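Local coordinates for protein cellulose 1,4-beta-cellobiosidase (Clostridium thermocellum, PDB 3ZQX) that probably binds cellulose, serving as the family 3b carbohydrate-binding module of a cellulosomal cellobiohydrolase, at residues C9-T12 and Q17-K20; G21-V26 and L40-T45; L52-Y57 and H77-E82; I101-A104 and F108-Q111. The protein carries 1 engineered substitution. All coordinates share one frame; numbering follows the deposited sequence. Where two conformers were deposited one is given.

How the interactions relate
All four interactions lie within one family 3 module built as a beta sandwich. Interactions 2 and 3 join its two main sheets; their centres are 9 Å apart, and Leu-40 and Leu-81 lie on the neighbouring strands 38-43 and 78-83. Interaction 1 uses the earlier part of strand 15-27, interaction 2 the later part. Interaction 1 meets interaction 4 through the salt bridge of Glu-18 OE2 with Arg-102 NH1, 2.9 Å long. Interaction 4 borders interaction 3 where strand 97-103 pairs with strand 52-55. Interactions 2 and 4 have centres 15 Å apart, yet Thr-45 and Asp-110 bind the same calcium ion, whose water ligand belongs to both interactions.

Interaction 1: C9-T12 and Q17-K20; sequences CENT and QEIK
The carbonyl oxygen of Lys-20 takes two backbone N-H groups at once, Glu-10 N at 2.9 Å and Asn-11 N at 3.1 Å. Both donors arrive from the same face of the carbonyl plane. Two successive N-H groups sharing one acceptor is the pattern of a classic beta bulge, formed here where strand 3-9 runs out. A water lies between the two backbones, 2.9 Å from Asn-11 O, and accepts from Lys-20 N.

Asn-11 adds the side-chain grip. With CG set beside its own backbone N (chi1 -82°), the amide lies over Lys-20 CB, and ND2 gives a fairly straight bond of 2.8 Å to Glu-18 O, which lies close to the amide plane. A primary amide suits this place, since ND2 also reaches a water bound by Glu-18 OE1, while OD1 accepts from another water held by Lys-20 NZ. The lysine chain is fully extended, with every torsion near 180°, and its methylenes run past Glu-10 and Asn-11. Its salt bridge to Glu-10 OE1 is long, 3.8 Å, and doubtful in detail because Glu-10 has two conformers.

Glu-18 pairs more firmly with Arg-102, on strand 97-103. That strand flanks strand 15-27, and Ile-19, pointing away from this surface contact, packs inward against Phe-99 and Ile-101.

Interaction 2: G21-V26 and L40-T45; sequences GKFNIV and LRYYFT. With CA (calcium ion), chain B.
Leu-40 meets Phe-23 over the face of its ring in a CH-pi contact. Its CD2 methyl stands 4.2 Å from the centroid of the Phe-23 ring, only 20° off the normal and displaced toward the rim. CG of Leu-40 is swung anti to the backbone N (chi1 176°), which sends the branched end across the interior: CD2 lies over the ring, while CD1 bridges Phe-23 CG and, at 4.1 Å, Ile-25 CD1.

The remaining apolar contact is Phe-23 with Tyr-42. These side chains cross at about a right angle, and Phe-23 CZ comes to 3.8 Å from Tyr-42 CB, while Tyr-42 CD2 lies in the plane of the phenylalanine ring, at its edge. A flat ring suits this place because it offers a face to an aliphatic methyl and an edge to a second aromatic residue.

No hydrogen bond joins the two segments. Their strands run 10.5 Å apart at an angle of 148°, the spacing of two sheets packed face to face, and the contact lies in the hydrophobic interior of the beta sandwich of family 3 modules. Leu-81 and Phe-83 continue this layer past Phe-23 and Ile-25.

Metal binding begins beyond the strand. Thr-45 chelates calcium through its backbone O at 2.4 Å and its OG1 at 2.6 Å. OG1 sits between backbone N and carbonyl carbon, turned to the same ion as the carbonyl. A water also binds, and Glu-47, Asp-110, Asn-113 and Asp-114 complete the site.

Interaction 3: L52-Y57 and H77-E82; sequences LQFICY and HYLQLE
Phe-54 rests on two leucines of the opposite sheet, both on one side of its ring and each using its branch differently. Its first torsion, chi1 169°, places the ring stem anti to the backbone N and carries it off strand 52-55 toward strand 78-83. Leu-79 meets the ring with both methyls. Its second torsion (chi2 70°) turns the fork to bring CD1 and CD2 each to 3.8 Å from Phe-54 CD1, with CD1 also lying near Phe-54 CB and CD2 near Phe-54 CE1.

Leu-81 comes over the face instead. Its CG lies beside the backbone N (chi1 -66°), and although the bond to CB runs along the contact, the end of the side chain reaches the ring: CD1 continues the chain in the extended direction, and the other branch, CD2, turns over the ring face, 3.8 Å from the Phe-54 centroid, as a CH-pi contact. Leu-81 has two conformers, so this contact is certain only for the one described.

At the other end Leu-52 and His-77 approach from opposite directions. The CD1 methyl of Leu-52 meets the CE1-NE2 edge of the imidazole near its plane, 3.7 Å from His-77 CE1. The histidine suits a half-polar place: its ND1 is hydrogen-bonded to Phe-44 O, and its ring meets that of Phe-44 edge-to-face. Phe-99, Pro-68 and Phe-70 carry the apolar layer onward.

With no hydrogen bond across, and Leu-52 and Phe-54 on one strand facing Leu-79 and Leu-81 on the other, this is the face-to-face packing of two antiparallel sheets in a beta sandwich.

Interaction 4: I101-A104 and F108-Q111; sequences IRYA and FHDQ. With CA (calcium ion), chain B.
His-109 and Ile-101 make the close part of this contact. NE2 of His-109 donates to Ile-101 O over 2.9 Å, with an N-H...O angle of 145°, and it approaches from well above the carbonyl plane. The histidine bond to CB does not itself point at strand 97-103, but CG sits beside the backbone N (chi1 -62°), and this swings the imidazole across to that strand; strand 15-27 is the sheet neighbour of both. Over one ring face lies Tyr-103, whose CE2 is 3.7 Å from His-109 CE1. The two rings are inclined by 36°, neither stacked nor edge-to-face, and Ile-101 CG2 closes in on CE1 more loosely.

The other side of the imidazole is wetter. One water bridges His-109 ND1, at 2.8 Å, and Tyr-103 OH, at 2.6 Å, and the hydroxyl also bonds His-48 N; a calcium-bound water lies near ND1 in a weak contact. Phe-108 points away from the contact and lies exposed.

A histidine suits this junction because one ring carries a direct bond on one nitrogen and water on the other. It lies next to the calcium site, whose ligands include the backbone O of Asp-110, at 2.4 Å, with Thr-45, Glu-47, Asn-113 and Asp-114.

Interaction 1: C9-T12 and Q17-K20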
# COMPACT_ATOMS: atom_id res chain seq x y z
N CYS A 9 -0.83 8.00 7.61
CA CYS A 9 -1.25 8.95 6.60
C CYS A 9 -0.47 10.25 6.76
O CYS A 9 -0.35 10.77 7.86
CB CYS A 9 -2.74 9.25 6.78
SG CYS A 9 -3.41 10.40 5.58
N GLU A 10 0.07 10.75 5.66
CA GLU A 10 0.74 12.05 5.65
C GLU A 10 -0.15 13.14 5.08
O GLU A 10 -0.38 14.16 5.73
CB GLU A 10 2.13 11.99 5.01
CG GLU A 10 3.12 11.24 5.90
CD GLU A 10 4.56 11.37 5.46
OE1 GLU A 10 4.82 11.47 4.24
OE2 GLU A 10 5.44 11.35 6.34
N ASN A 11 -0.65 12.96 3.86
CA ASN A 11 -1.55 13.97 3.30
C ASN A 11 -2.99 13.66 3.69
O ASN A 11 -3.60 12.71 3.21
CB ASN A 11 -1.44 14.00 1.78
CG ASN A 11 -0.25 14.80 1.29
OD1 ASN A 11 0.53 15.32 2.09
ND2 ASN A 11 -0.11 14.91 -0.02
N THR A 12 -3.51 14.50 4.57
CA THR A 12 -4.83 14.31 5.16
C THR A 12 -5.95 15.09 4.49
O THR A 12 -7.12 14.92 4.83
CB THR A 12 -4.81 14.71 6.64
OG1 THR A 12 -4.41 16.07 6.76
CG2 THR A 12 -3.82 13.84 7.41
N GLN A 17 -3.54 16.61 -4.84
CA GLN A 17 -2.93 15.99 -6.00
C GLN A 17 -2.12 14.75 -5.64
O GLN A 17 -1.73 14.00 -6.53
CB GLN A 17 -2.05 16.99 -6.73
CG GLN A 17 -2.83 18.14 -7.33
CD GLN A 17 -1.96 19.34 -7.57
OE1 GLN A 17 -1.35 19.86 -6.64
NE2 GLN A 17 -1.85 19.75 -8.83
N GLU A 18 -1.83 14.55 -4.36
CA GLU A 18 -1.02 13.41 -3.94
C GLU A 18 -1.63 12.68 -2.75
O GLU A 18 -1.68 13.21 -1.64
CB GLU A 18 0.39 13.88 -3.57
CG GLU A 18 1.17 14.43 -4.75
CD GLU A 18 2.60 14.79 -4.41
OE1 GLU A 18 2.87 15.13 -3.24
OE2 GLU A 18 3.45 14.74 -5.31
N ILE A 19 -2.07 11.44 -2.96
CA ILE A 19 -2.27 10.54 -1.84
C ILE A 19 -0.87 10.28 -1.30
O ILE A 19 0.05 10.07 -2.08
CB ILE A 19 -2.93 9.22 -2.29
CG1 ILE A 19 -4.32 9.47 -2.88
CG2 ILE A 19 -2.97 8.22 -1.14
CD1 ILE A 19 -4.95 8.25 -3.53
N LYS A 20 -0.68 10.38 0.02
CA LYS A 20 0.65 10.21 0.57
C LYS A 20 0.60 9.61 1.96
O LYS A 20 -0.09 10.14 2.84
CB LYS A 20 1.38 11.56 0.62
CG LYS A 20 2.82 11.48 1.11
CD LYS A 20 3.51 12.83 1.09
CE LYS A 20 4.94 12.74 1.59
NZ LYS A 20 5.62 14.05 1.57
O HOH W 1 -3.06 10.29 1.77
O HOH W 2 1.56 16.78 -1.65
O HOH W 3 3.27 16.27 1.88

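Interaction 2: G21-V26 and L40-T45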
# COMPACT_ATOMS: atom_id res chain seq x y z
N GLY A 21 1.40 8.59 2.20
CA GLY A 21 1.48 7.95 3.49
C GLY A 21 2.67 7.03 3.53
O GLY A 21 3.60 7.18 2.72
N LYS A 22 2.68 6.12 4.49
CA LYS A 22 3.71 5.10 4.56
C LYS A 22 3.10 3.77 4.91
O LYS A 22 2.10 3.70 5.62
CB LYS A 22 4.77 5.45 5.61
CG LYS A 22 5.38 6.84 5.49
CD LYS A 22 6.51 7.06 6.48
CE LYS A 22 7.08 8.46 6.37
NZ LYS A 22 8.29 8.62 7.22
N PHE A 23 3.75 2.71 4.43
CA PHE A 23 3.45 1.34 4.83
C PHE A 23 4.65 0.75 5.56
O PHE A 23 5.77 1.25 5.45
CB PHE A 23 3.19 0.42 3.63
CG PHE A 23 2.15 0.93 2.67
CD1 PHE A 23 0.86 1.19 3.07
CD2 PHE A 23 2.48 1.10 1.33
CE1 PHE A 23 -0.09 1.64 2.16
CE2 PHE A 23 1.54 1.55 0.42
CZ PHE A 23 0.25 1.82 0.83
N ASN A 24 4.41 -0.29 6.34
CA ASN A 24 5.49 -1.11 6.88
C ASN A 24 4.97 -2.53 6.87
O ASN A 24 3.92 -2.79 7.45
CB ASN A 24 5.81 -0.66 8.31
CG ASN A 24 6.92 -1.45 8.95
OD1 ASN A 24 7.82 -1.95 8.27
ND2 ASN A 24 6.86 -1.57 10.28
N ILE A 25 5.70 -3.46 6.24
CA ILE A 25 5.29 -4.85 6.24
C ILE A 25 6.10 -5.60 7.28
O ILE A 25 7.33 -5.60 7.22
CB ILE A 25 5.46 -5.51 4.85
CG1 ILE A 25 4.56 -4.80 3.83
CG2 ILE A 25 5.14 -7.00 4.93
CD1 ILE A 25 4.82 -5.22 2.40
N VAL A 26 5.41 -6.20 8.24
CA VAL A 26 6.06 -6.85 9.38
C VAL A 26 5.79 -8.34 9.31
O VAL A 26 4.64 -8.75 9.18
CB VAL A 26 5.53 -6.29 10.71
CG1 VAL A 26 6.24 -6.94 11.88
CG2 VAL A 26 5.70 -4.77 10.76
N LEU A 40 0.68 -6.33 -1.96
CA LEU A 40 0.02 -5.36 -1.09
C LEU A 40 -0.98 -4.54 -1.91
O LEU A 40 -0.67 -4.17 -3.05
CB LEU A 40 1.07 -4.44 -0.46
CG LEU A 40 0.59 -3.27 0.41
CD1 LEU A 40 1.63 -2.90 1.47
CD2 LEU A 40 0.22 -2.06 -0.42
N ARG A 41 -2.16 -4.26 -1.35
CA ARG A 41 -3.11 -3.38 -2.03
C ARG A 41 -3.64 -2.28 -1.12
O ARG A 41 -4.06 -2.53 0.02
CB ARG A 41 -4.28 -4.18 -2.62
CG ARG A 41 -3.83 -5.11 -3.73
CD ARG A 41 -4.96 -5.94 -4.31
NE ARG A 41 -4.43 -6.75 -5.41
CZ ARG A 41 -5.08 -7.73 -6.03
NH1 ARG A 41 -6.30 -8.06 -5.64
NH2 ARG A 41 -4.49 -8.38 -7.03
N TYR A 42 -3.60 -1.06 -1.66
CA TYR A 42 -4.18 0.13 -1.04
C TYR A 42 -5.34 0.59 -1.92
O TYR A 42 -5.14 0.91 -3.09
CB TYR A 42 -3.11 1.24 -0.95
CG TYR A 42 -3.63 2.57 -0.42
CD1 TYR A 42 -4.22 3.49 -1.27
CD2 TYR A 42 -3.53 2.89 0.93
CE1 TYR A 42 -4.70 4.70 -0.79
CE2 TYR A 42 -4.02 4.09 1.42
CZ TYR A 42 -4.60 4.99 0.56
OH TYR A 42 -5.07 6.18 1.09
N TYR A 43 -6.54 0.57 -1.35
CA TYR A 43 -7.77 0.76 -2.10
C TYR A 43 -8.18 2.22 -2.16
O TYR A 43 -8.28 2.89 -1.13
CB TYR A 43 -8.89 -0.09 -1.49
CG TYR A 43 -8.55 -1.56 -1.51
CD1 TYR A 43 -8.80 -2.32 -2.64
CD2 TYR A 43 -7.91 -2.17 -0.44
CE1 TYR A 43 -8.45 -3.66 -2.70
CE2 TYR A 43 -7.55 -3.51 -0.48
CZ TYR A 43 -7.83 -4.25 -1.60
OH TYR A 43 -7.46 -5.57 -1.63
N PHE A 44 -8.40 2.72 -3.38
CA PHE A 44 -8.86 4.08 -3.56
C PHE A 44 -9.63 4.16 -4.86
O PHE A 44 -9.38 3.40 -5.79
CB PHE A 44 -7.67 5.07 -3.56
CG PHE A 44 -6.83 5.04 -4.82
CD1 PHE A 44 -5.86 4.07 -5.02
CD2 PHE A 44 -7.01 6.02 -5.79
CE1 PHE A 44 -5.08 4.08 -6.17
CE2 PHE A 44 -6.24 6.03 -6.95
CZ PHE A 44 -5.26 5.06 -7.13
N THR A 45 -10.56 5.11 -4.91
CA THR A 45 -11.36 5.32 -6.11
C THR A 45 -10.70 6.39 -6.96
O THR A 45 -10.33 7.47 -6.46
CB THR A 45 -12.78 5.77 -5.75
OG1 THR A 45 -12.71 6.83 -4.80
CG2 THR A 45 -13.58 4.61 -5.17
CA CA B . -11.13 8.87 -4.66
O HOH W 4 -8.65 9.30 -4.56

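Interaction 3: L52-Y57 and H77-E82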
# COMPACT_ATOMS: atom_id res chain seq x y z
N LEU A 52 -2.22 7.15 -13.71
CA LEU A 52 -1.86 7.12 -12.30
C LEU A 52 -0.41 6.70 -12.16
O LEU A 52 0.07 5.80 -12.88
CB LEU A 52 -2.74 6.11 -11.57
CG LEU A 52 -4.15 6.61 -11.28
CD1 LEU A 52 -5.08 5.43 -11.03
CD2 LEU A 52 -4.14 7.57 -10.10
N GLN A 53 0.29 7.34 -11.23
CA GLN A 53 1.70 7.08 -10.99
C GLN A 53 1.95 6.87 -9.51
O GLN A 53 1.39 7.57 -8.66
CB GLN A 53 2.53 8.27 -11.47
CG GLN A 53 2.29 8.60 -12.92
CD GLN A 53 3.04 9.83 -13.37
OE1 GLN A 53 3.40 10.69 -12.56
NE2 GLN A 53 3.26 9.94 -14.67
N PHE A 54 2.80 5.89 -9.21
CA PHE A 54 3.30 5.63 -7.87
C PHE A 54 4.73 6.14 -7.76
O PHE A 54 5.53 5.93 -8.67
CB PHE A 54 3.30 4.12 -7.62
CG PHE A 54 4.03 3.71 -6.37
CD1 PHE A 54 3.38 3.65 -5.16
CD2 PHE A 54 5.38 3.37 -6.41
CE1 PHE A 54 4.04 3.27 -4.00
CE2 PHE A 54 6.05 2.99 -5.26
CZ PHE A 54 5.38 2.94 -4.06
N ILE A 55 5.05 6.79 -6.64
CA ILE A 55 6.42 7.19 -6.37
C ILE A 55 6.76 6.91 -4.92
O ILE A 55 5.98 7.25 -4.01
CB ILE A 55 6.67 8.68 -6.67
CG1 ILE A 55 6.17 9.07 -8.06
CG2 ILE A 55 8.16 8.99 -6.54
CD1 ILE A 55 4.71 9.49 -8.10
N CYS A 56 7.91 6.28 -4.70
CA CYS A 56 8.44 6.03 -3.36
C CYS A 56 9.74 6.80 -3.19
O CYS A 56 10.75 6.47 -3.83
CB CYS A 56 8.71 4.55 -3.15
SG CYS A 56 9.58 4.20 -1.61
N TYR A 57 9.73 7.81 -2.33
CA TYR A 57 10.92 8.62 -2.11
C TYR A 57 11.94 7.95 -1.21
O TYR A 57 13.11 8.31 -1.25
CB TYR A 57 10.55 10.02 -1.58
CG TYR A 57 9.82 10.84 -2.62
CD1 TYR A 57 10.46 11.23 -3.78
CD2 TYR A 57 8.49 11.18 -2.46
CE1 TYR A 57 9.80 11.95 -4.74
CE2 TYR A 57 7.82 11.91 -3.43
CZ TYR A 57 8.48 12.29 -4.57
OH TYR A 57 7.82 13.00 -5.54
N HIS A 77 -11.06 -0.62 -6.84
CA HIS A 77 -9.82 -0.13 -7.42
C HIS A 77 -8.71 0.02 -6.37
O HIS A 77 -8.97 0.31 -5.19
CB HIS A 77 -10.10 1.21 -8.10
CG HIS A 77 -8.93 1.77 -8.85
ND1 HIS A 77 -8.12 2.75 -8.33
CD2 HIS A 77 -8.45 1.49 -10.08
CE1 HIS A 77 -7.17 3.04 -9.21
NE2 HIS A 77 -7.35 2.30 -10.28
N TYR A 78 -7.46 -0.17 -6.79
CA TYR A 78 -6.32 -0.10 -5.87
C TYR A 78 -5.01 0.22 -6.56
O TYR A 78 -4.82 -0.01 -7.76
CB TYR A 78 -6.14 -1.42 -5.09
CG TYR A 78 -6.12 -2.64 -6.00
CD1 TYR A 78 -4.96 -3.04 -6.65
CD2 TYR A 78 -7.28 -3.36 -6.25
CE1 TYR A 78 -4.97 -4.13 -7.52
CE2 TYR A 78 -7.30 -4.45 -7.11
CZ TYR A 78 -6.14 -4.83 -7.74
OH TYR A 78 -6.10 -5.89 -8.61
N LEU A 79 -4.09 0.74 -5.74
CA LEU A 79 -2.66 0.61 -5.95
C LEU A 79 -2.24 -0.78 -5.48
O LEU A 79 -2.59 -1.20 -4.38
CB LEU A 79 -1.91 1.62 -5.09
CG LEU A 79 -0.40 1.39 -4.94
CD1 LEU A 79 0.35 1.68 -6.24
CD2 LEU A 79 0.17 2.22 -3.78
N GLN A 80 -1.46 -1.47 -6.31
CA GLN A 80 -0.84 -2.73 -5.94
C GLN A 80 0.67 -2.55 -5.88
O GLN A 80 1.28 -1.96 -6.77
CB GLN A 80 -1.18 -3.81 -6.98
CG GLN A 80 -0.44 -5.11 -6.77
CD GLN A 80 -1.11 -6.25 -7.51
OE1 GLN A 80 -2.27 -6.55 -7.25
NE2 GLN A 80 -0.41 -6.86 -8.46
N LEU A 81 1.26 -3.05 -4.81
CA LEU A 81 2.71 -3.18 -4.75
C LEU A 81 3.11 -4.63 -4.75
O LEU A 81 2.64 -5.43 -3.92
CB LEU A 81 3.31 -2.51 -3.51
CG LEU A 81 3.17 -1.00 -3.46
CD1 LEU A 81 3.83 -0.48 -2.20
CD2 LEU A 81 3.78 -0.36 -4.71
N GLU A 82 3.97 -4.95 -5.70
CA GLU A 82 4.70 -6.20 -5.71
C GLU A 82 6.18 -5.84 -5.52
O GLU A 82 6.53 -4.67 -5.41
CB GLU A 82 4.44 -6.96 -7.01
CG GLU A 82 3.04 -7.55 -7.03
CD GLU A 82 2.64 -8.08 -8.37
OE1 GLU A 82 2.46 -7.27 -9.29
OE2 GLU A 82 2.50 -9.32 -8.51

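Interaction 4: I101-A104 and F108-Q111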
# COMPACT_ATOMS: atom_id res chain seq x y z
N ILE A 101 0.70 8.60 -4.56
CA ILE A 101 -0.05 8.28 -5.77
C ILE A 101 -0.52 9.59 -6.37
O ILE A 101 -1.20 10.39 -5.70
CB ILE A 101 -1.28 7.40 -5.48
CG1 ILE A 101 -0.88 6.10 -4.79
CG2 ILE A 101 -2.04 7.11 -6.78
CD1 ILE A 101 -2.03 5.41 -4.10
N ARG A 102 -0.15 9.84 -7.62
CA ARG A 102 -0.53 11.07 -8.28
C ARG A 102 -0.91 10.79 -9.72
O ARG A 102 -0.75 9.68 -10.20
CB ARG A 102 0.60 12.10 -8.20
CG ARG A 102 1.86 11.72 -8.92
CD ARG A 102 2.85 12.82 -8.58
NE ARG A 102 4.19 12.60 -9.09
CZ ARG A 102 5.30 12.85 -8.41
NH1 ARG A 102 5.26 13.31 -7.16
NH2 ARG A 102 6.47 12.62 -8.98
N TYR A 103 -1.47 11.79 -10.38
CA TYR A 103 -1.76 11.71 -11.81
C TYR A 103 -0.67 12.35 -12.65
O TYR A 103 -0.07 13.35 -12.24
CB TYR A 103 -3.08 12.41 -12.10
CG TYR A 103 -4.30 11.68 -11.60
CD1 TYR A 103 -4.84 10.63 -12.32
CD2 TYR A 103 -4.91 12.04 -10.40
CE1 TYR A 103 -5.96 9.96 -11.87
CE2 TYR A 103 -6.04 11.38 -9.95
CZ TYR A 103 -6.56 10.34 -10.68
OH TYR A 103 -7.68 9.66 -10.27
N ALA A 104 -0.42 11.80 -13.83
CA ALA A 104 0.54 12.40 -14.76
C ALA A 104 0.22 13.85 -15.07
O ALA A 104 1.12 14.66 -15.29
CB ALA A 104 0.60 11.59 -16.05
N PHE A 108 -6.56 16.46 -9.30
CA PHE A 108 -6.86 16.28 -7.88
C PHE A 108 -7.62 15.00 -7.58
O PHE A 108 -8.64 14.70 -8.22
CB PHE A 108 -7.68 17.46 -7.35
CG PHE A 108 -6.90 18.73 -7.19
CD1 PHE A 108 -6.65 19.55 -8.28
CD2 PHE A 108 -6.42 19.11 -5.95
CE1 PHE A 108 -5.93 20.72 -8.13
CE2 PHE A 108 -5.71 20.29 -5.80
CZ PHE A 108 -5.47 21.09 -6.89
N HIS A 109 -7.15 14.26 -6.59
CA HIS A 109 -7.92 13.20 -5.97
C HIS A 109 -8.99 13.76 -5.05
O HIS A 109 -8.85 14.85 -4.50
CB HIS A 109 -7.05 12.37 -5.03
CG HIS A 109 -5.91 11.66 -5.67
ND1 HIS A 109 -6.06 10.47 -6.35
CD2 HIS A 109 -4.58 11.93 -5.66
CE1 HIS A 109 -4.87 10.05 -6.75
NE2 HIS A 109 -3.96 10.92 -6.34
N ASP A 110 -10.04 12.96 -4.84
CA ASP A 110 -10.91 13.09 -3.68
C ASP A 110 -10.61 11.88 -2.80
O ASP A 110 -10.91 10.75 -3.18
CB ASP A 110 -12.37 13.06 -4.14
CG ASP A 110 -13.36 13.13 -2.99
OD1 ASP A 110 -12.96 13.10 -1.81
OD2 ASP A 110 -14.57 13.21 -3.28
N GLN A 111 -10.00 12.10 -1.65
CA GLN A 111 -9.65 10.97 -0.79
C GLN A 111 -10.81 10.50 0.08
O GLN A 111 -10.73 9.42 0.66
CB GLN A 111 -8.47 11.33 0.13
CG GLN A 111 -7.21 11.72 -0.59
CD GLN A 111 -6.00 11.58 0.30
OE1 GLN A 111 -5.39 10.51 0.37
NE2 GLN A 111 -5.64 12.66 0.99
CA CA B . -11.13 8.87 -4.66
O HOH W 5 -8.40 10.00 -7.76
O HOH W 4 -8.65 9.30 -4.56